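Side-chain contacts in hypothetical protein PG1100 (Porphyromonas gingivalis, PDB 1ZBS), which is of unknown function but probably acts as an N-acetylglucosamine kinase of the ASKHA superfamily, passing phosphate from ATP to the amino sugar: residues 112-117 and 226-231; 214-219 and 249-254. One frame throughout, in Å; residues are numbered along the deposited sequence.

Contact 1: residues 112-117 and 226-231; sequences IACILG and RNVLRY
Ile112, Cys114, Val228 and Tyr231 pack strand 111-116, the middle strand of the second five-stranded sheet of this ASKHA fold, against the C-terminal end of helix 210-229 and the residues just after it. The strand's side chains alternate: Ile112 and Cys114 face the helix, while Ala113, between them, turns to helix 97-105 on the other side of the sheet. Ile112 has its CG1 anti to the carbonyl carbon (chi1 -65°) and the chain runs on extended to CD1, which meets both Val228 and the Tyr231 ring. CD1 stands 4.1 Å from Val228 CG1, and it approaches Tyr231 CD2 obliquely at 4.0 Å; Ile112 CG2 touches the ring at Tyr231 CE2, 4.2 Å away. A beta-branched residue suits this place, since its two arms can both lie against one ring. The phenol of Tyr231 combines a greasy ring with a polar end, and Ser122 on the adjoining strand hydrogen-bonds its OH. Val228, also branched, divides its methyls between the two strand residues. With CG1 anti to the backbone N (chi1 178°) and facing Ile112, CG2 goes to Cys114, whose small, only weakly polar thiol suits the buried interface: Cys114 SG rests 4.0 Å from Val228 CG2.

Contact 2: residues 214-219 and 249-254; sequences SLVQNS and REVLSS
Apolar contact between Val216 and Val251 joins helix 210-229 to the first turns of helix 249-258. One methyl from each side does the touching: Val216 CG1 and Val251 CG1 lie 4.1 Å apart, and the two side chains cross at about a right angle. Val251 CG1 is anti to its own backbone N (chi1 -176°), which carries it out to the facing helix. There the same methyl also reaches the backbone of the next residue, 4.1 Å from Gln217 CA, and sits 4.3 Å from Gln217 CB. Valine suits both buried places because it is compact and apolar, letting the backbones come near: Gln217 CA and Val251 CA are 6.5 Å apart. Gln217 takes part through its CA and CB, which give the methyl an aliphatic surface, while the residue remains partly exposed. Tyr213 and Phe220, also on helix 210-229, pack on Val251 as well.

No hydrogen bond crosses between the two segments. The two helices pack together beside the sheet that includes strands 111-116, 238-241 and 263-267, as part of the helical layer of this ASKHA-type alpha/beta domain.

In the fold
Both contacts use helix 210-229: contact 2 takes residues 214-219, and contact 1 uses the C-terminal end and the residues just after it; the centres lie about 14 Å apart. Along the chain the segments alternate, in the order 112-117, 214-219, 226-231, 249-254. The helix thus meets the central strand 111-116 at one end and, farther back, the later helix 249-258. Between the segments of contact 1 lie mostly helices, whereas the shorter span within contact 2 includes strand 238-241, the parallel neighbour of 111-116. The contacts also touch directly, Leu116 CD2 lying 4.1 Å from Leu252 CD1, consistent with a continuous apolar core between the sheet and these helices in the domain built on the second sheet.

Contact 1: residues 112-117 and 226-231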
loop_
_atom_site.group_PDB
_atom_site.type_symbol
_atom_site.label_atom_id
_atom_site.label_comp_id
_atom_site.label_asym_id
_atom_site.label_seq_id
_atom_site.Cartn_x
_atom_site.Cartn_y
_atom_site.Cartn_z
ATOM N N ILE A 112 1.686 -19.780 20.564
ATOM C CA ILE A 112 1.700 -18.870 19.429
ATOM C C ILE A 112 1.669 -17.447 19.945
ATOM O O ILE A 112 0.761 -17.072 20.687
ATOM C CB ILE A 112 0.485 -19.093 18.515
ATOM C CG1 ILE A 112 0.556 -20.486 17.890
ATOM C CG2 ILE A 112 0.436 -18.014 17.431
ATOM C CD1 ILE A 112 -0.715 -20.912 17.176
ATOM N N ALA A 113 2.675 -16.664 19.561
ATOM C CA ALA A 113 2.780 -15.270 19.987
ATOM C C ALA A 113 2.547 -14.332 18.809
ATOM O O ALA A 113 3.142 -14.490 17.737
ATOM C CB ALA A 113 4.159 -15.017 20.602
ATOM N N CYS A 114 1.686 -13.343 19.020
ATOM C CA CYS A 114 1.353 -12.388 17.967
ATOM C C CYS A 114 1.520 -10.944 18.384
ATOM O O CYS A 114 1.295 -10.581 19.537
ATOM C CB CYS A 114 -0.090 -12.573 17.514
ATOM S SG CYS A 114 -0.522 -14.221 17.043
ATOM N N ILE A 115 1.915 -10.119 17.426
ATOM C CA ILE A 115 2.075 -8.699 17.673
ATOM C C ILE A 115 1.039 -7.952 16.843
ATOM O O ILE A 115 0.842 -8.242 15.666
ATOM C CB ILE A 115 3.474 -8.217 17.286
ATOM C CG1 ILE A 115 4.524 -8.930 18.149
ATOM C CG2 ILE A 115 3.557 -6.700 17.454
ATOM C CD1 ILE A 115 5.947 -8.490 17.883
ATOM N N LEU A 116 0.353 -7.007 17.475
ATOM C CA LEU A 116 -0.654 -6.201 16.794
ATOM C C LEU A 116 -0.424 -4.748 17.217
ATOM O O LEU A 116 -0.982 -4.288 18.216
ATOM C CB LEU A 116 -2.062 -6.661 17.202
ATOM C CG LEU A 116 -3.107 -7.042 16.152
ATOM C CD1 LEU A 116 -2.519 -8.027 15.155
ATOM C CD2 LEU A 116 -4.342 -7.651 16.845
ATOM N N GLY A 117 0.429 -4.050 16.466
ATOM C CA GLY A 117 0.733 -2.653 16.733
ATOM C C GLY A 117 0.741 -1.894 15.409
ATOM O O GLY A 117 -0.201 -2.016 14.627
ATOM N N ARG A 226 -4.488 -15.768 7.572
ATOM C CA ARG A 226 -3.204 -15.783 6.875
ATOM C C ARG A 226 -1.958 -15.774 7.748
ATOM O O ARG A 226 -0.840 -15.792 7.230
ATOM C CB ARG A 226 -3.138 -14.591 5.933
ATOM C CG ARG A 226 -4.408 -14.404 5.137
ATOM C CD ARG A 226 -4.639 -12.936 4.863
ATOM N NE ARG A 226 -3.737 -12.403 3.855
ATOM C CZ ARG A 226 -4.059 -12.264 2.570
ATOM N NH1 ARG A 226 -5.262 -12.625 2.144
ATOM N NH2 ARG A 226 -3.191 -11.736 1.716
ATOM N N ASN A 227 -2.128 -15.745 9.066
ATOM C CA ASN A 227 -0.959 -15.697 9.940
ATOM C C ASN A 227 -0.931 -16.722 11.072
ATOM O O ASN A 227 0.145 -17.087 11.546
ATOM C CB ASN A 227 -0.812 -14.278 10.529
ATOM C CG ASN A 227 -0.601 -13.212 9.456
ATOM O OD1 ASN A 227 0.497 -13.061 8.927
ATOM N ND2 ASN A 227 -1.659 -12.474 9.129
ATOM N N VAL A 228 -2.099 -17.187 11.505
ATOM C CA VAL A 228 -2.168 -18.150 12.608
ATOM C C VAL A 228 -2.640 -19.552 12.203
ATOM O O VAL A 228 -2.022 -20.548 12.576
ATOM C CB VAL A 228 -3.100 -17.628 13.735
ATOM C CG1 VAL A 228 -3.199 -18.650 14.863
ATOM C CG2 VAL A 228 -2.574 -16.308 14.258
ATOM N N LEU A 229 -3.732 -19.635 11.451
ATOM C CA LEU A 229 -4.248 -20.934 11.054
ATOM C C LEU A 229 -3.177 -21.873 10.511
ATOM O O LEU A 229 -3.083 -23.037 10.922
ATOM C CB LEU A 229 -5.350 -20.777 10.016
ATOM C CG LEU A 229 -6.674 -20.222 10.536
ATOM C CD1 LEU A 229 -7.717 -20.446 9.455
ATOM C CD2 LEU A 229 -7.091 -20.924 11.831
ATOM N N ARG A 230 -2.365 -21.351 9.597
ATOM C CA ARG A 230 -1.299 -22.114 8.948
ATOM C C ARG A 230 -0.322 -22.816 9.885
ATOM O O ARG A 230 0.487 -23.630 9.440
ATOM C CB ARG A 230 -0.522 -21.205 7.986
ATOM C CG ARG A 230 -1.200 -21.029 6.619
ATOM C CD ARG A 230 -1.221 -22.357 5.867
ATOM N NE ARG A 230 -1.551 -22.230 4.441
ATOM C CZ ARG A 230 -1.346 -23.202 3.549
ATOM N NH1 ARG A 230 -0.807 -24.358 3.931
ATOM N NH2 ARG A 230 -1.701 -23.034 2.285
ATOM N N TYR A 231 -0.371 -22.505 11.175
ATOM C CA TYR A 231 0.538 -23.179 12.091
ATOM C C TYR A 231 -0.036 -24.551 12.432
ATOM O O TYR A 231 0.682 -25.434 12.896
ATOM C CB TYR A 231 0.756 -22.354 13.361
ATOM C CG TYR A 231 1.540 -21.072 13.153
ATOM C CD1 TYR A 231 2.689 -21.052 12.361
ATOM C CD2 TYR A 231 1.136 -19.880 13.756
ATOM C CE1 TYR A 231 3.416 -19.877 12.169
ATOM C CE2 TYR A 231 1.854 -18.697 13.572
ATOM C CZ TYR A 231 2.991 -18.703 12.777
ATOM O OH TYR A 231 3.693 -17.537 12.582
#

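Contact 2: residues 214-219 and 249-254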
loop_
_atom_site.group_PDB
_atom_site.type_symbol
_atom_site.label_atom_id
_atom_site.label_comp_id
_atom_site.label_asym_id
_atom_site.label_seq_id
_atom_site.Cartn_x
_atom_site.Cartn_y
_atom_site.Cartn_z
ATOM N N SER A 214 -17.084 -3.678 11.655
ATOM C CA SER A 214 -16.876 -4.787 10.742
ATOM C C SER A 214 -15.533 -4.637 10.020
ATOM O O SER A 214 -14.901 -5.630 9.656
ATOM C CB SER A 214 -18.010 -4.879 9.723
ATOM O OG SER A 214 -17.920 -3.839 8.770
ATOM N N LEU A 215 -15.096 -3.396 9.811
ATOM C CA LEU A 215 -13.815 -3.156 9.154
ATOM C C LEU A 215 -12.680 -3.695 10.034
ATOM O O LEU A 215 -11.789 -4.397 9.552
ATOM C CB LEU A 215 -13.620 -1.660 8.879
ATOM C CG LEU A 215 -12.283 -1.227 8.252
ATOM C CD1 LEU A 215 -12.481 0.058 7.424
ATOM C CD2 LEU A 215 -11.251 -1.003 9.352
ATOM N N VAL A 216 -12.719 -3.378 11.324
ATOM C CA VAL A 216 -11.691 -3.844 12.253
ATOM C C VAL A 216 -11.765 -5.354 12.439
ATOM O O VAL A 216 -10.744 -6.038 12.515
ATOM C CB VAL A 216 -11.834 -3.148 13.618
ATOM C CG1 VAL A 216 -10.842 -3.734 14.614
ATOM C CG2 VAL A 216 -11.579 -1.649 13.446
ATOM N N GLN A 217 -12.996 -5.853 12.493
ATOM C CA GLN A 217 -13.278 -7.268 12.663
ATOM C C GLN A 217 -12.749 -8.110 11.497
ATOM O O GLN A 217 -12.112 -9.145 11.708
ATOM C CB GLN A 217 -14.790 -7.451 12.807
ATOM C CG GLN A 217 -15.309 -8.875 12.693
ATOM C CD GLN A 217 -16.835 -8.930 12.728
ATOM O OE1 GLN A 217 -17.455 -8.834 13.794
ATOM N NE2 GLN A 217 -17.444 -9.060 11.555
ATOM N N ASN A 218 -13.006 -7.667 10.272
ATOM C CA ASN A 218 -12.558 -8.405 9.105
ATOM C C ASN A 218 -11.045 -8.423 8.986
ATOM O O ASN A 218 -10.459 -9.399 8.513
ATOM C CB ASN A 218 -13.169 -7.820 7.835
ATOM C CG ASN A 218 -14.674 -7.902 7.838
ATOM O OD1 ASN A 218 -15.254 -8.786 8.475
ATOM N ND2 ASN A 218 -15.323 -6.991 7.122
ATOM N N SER A 219 -10.406 -7.348 9.424
ATOM C CA SER A 219 -8.963 -7.289 9.349
ATOM C C SER A 219 -8.338 -8.243 10.362
ATOM O O SER A 219 -7.365 -8.933 10.051
ATOM C CB SER A 219 -8.472 -5.867 9.591
ATOM O OG SER A 219 -7.114 -5.762 9.192
ATOM N N ARG A 249 -8.867 -5.134 22.113
ATOM C CA ARG A 249 -8.996 -6.428 22.778
ATOM C C ARG A 249 -10.387 -7.043 22.687
ATOM O O ARG A 249 -10.521 -8.212 22.342
ATOM C CB ARG A 249 -8.550 -6.337 24.251
ATOM C CG ARG A 249 -9.228 -5.268 25.097
ATOM C CD ARG A 249 -8.772 -5.378 26.554
ATOM N NE ARG A 249 -9.322 -4.317 27.389
ATOM C CZ ARG A 249 -8.917 -3.051 27.358
ATOM N NH1 ARG A 249 -7.947 -2.680 26.535
ATOM N NH2 ARG A 249 -9.502 -2.143 28.134
ATOM N N GLU A 250 -11.420 -6.263 22.980
ATOM C CA GLU A 250 -12.777 -6.786 22.907
ATOM C C GLU A 250 -13.030 -7.403 21.537
ATOM O O GLU A 250 -13.427 -8.564 21.435
ATOM C CB GLU A 250 -13.811 -5.679 23.146
ATOM C CG GLU A 250 -13.886 -5.116 24.569
ATOM C CD GLU A 250 -12.638 -4.352 24.996
ATOM O OE1 GLU A 250 -11.998 -3.705 24.132
ATOM O OE2 GLU A 250 -12.309 -4.389 26.207
ATOM N N VAL A 251 -12.799 -6.623 20.484
ATOM C CA VAL A 251 -13.023 -7.098 19.122
ATOM C C VAL A 251 -12.152 -8.306 18.796
ATOM O O VAL A 251 -12.597 -9.249 18.131
ATOM C CB VAL A 251 -12.742 -5.994 18.084
ATOM C CG1 VAL A 251 -13.093 -6.494 16.695
ATOM C CG2 VAL A 251 -13.541 -4.747 18.416
ATOM N N LEU A 252 -10.909 -8.268 19.267
ATOM C CA LEU A 252 -9.967 -9.356 19.045
ATOM C C LEU A 252 -10.498 -10.658 19.662
ATOM O O LEU A 252 -10.349 -11.734 19.076
ATOM C CB LEU A 252 -8.601 -8.991 19.648
ATOM C CG LEU A 252 -7.486 -10.013 19.409
ATOM C CD1 LEU A 252 -7.341 -10.227 17.914
ATOM C CD2 LEU A 252 -6.162 -9.538 20.012
ATOM N N SER A 253 -11.121 -10.560 20.837
ATOM C CA SER A 253 -11.693 -11.736 21.509
ATOM C C SER A 253 -12.818 -12.353 20.684
ATOM O O SER A 253 -12.861 -13.568 20.475
ATOM C CB SER A 253 -12.268 -11.369 22.880
ATOM O OG SER A 253 -11.304 -11.493 23.908
ATOM N N SER A 254 -13.738 -11.507 20.234
ATOM C CA SER A 254 -14.871 -11.964 19.446
ATOM C C SER A 254 -14.423 -12.681 18.186
ATOM O O SER A 254 -14.973 -13.720 17.830
ATOM C CB SER A 254 -15.753 -10.786 19.062
ATOM O OG SER A 254 -16.685 -11.179 18.067
#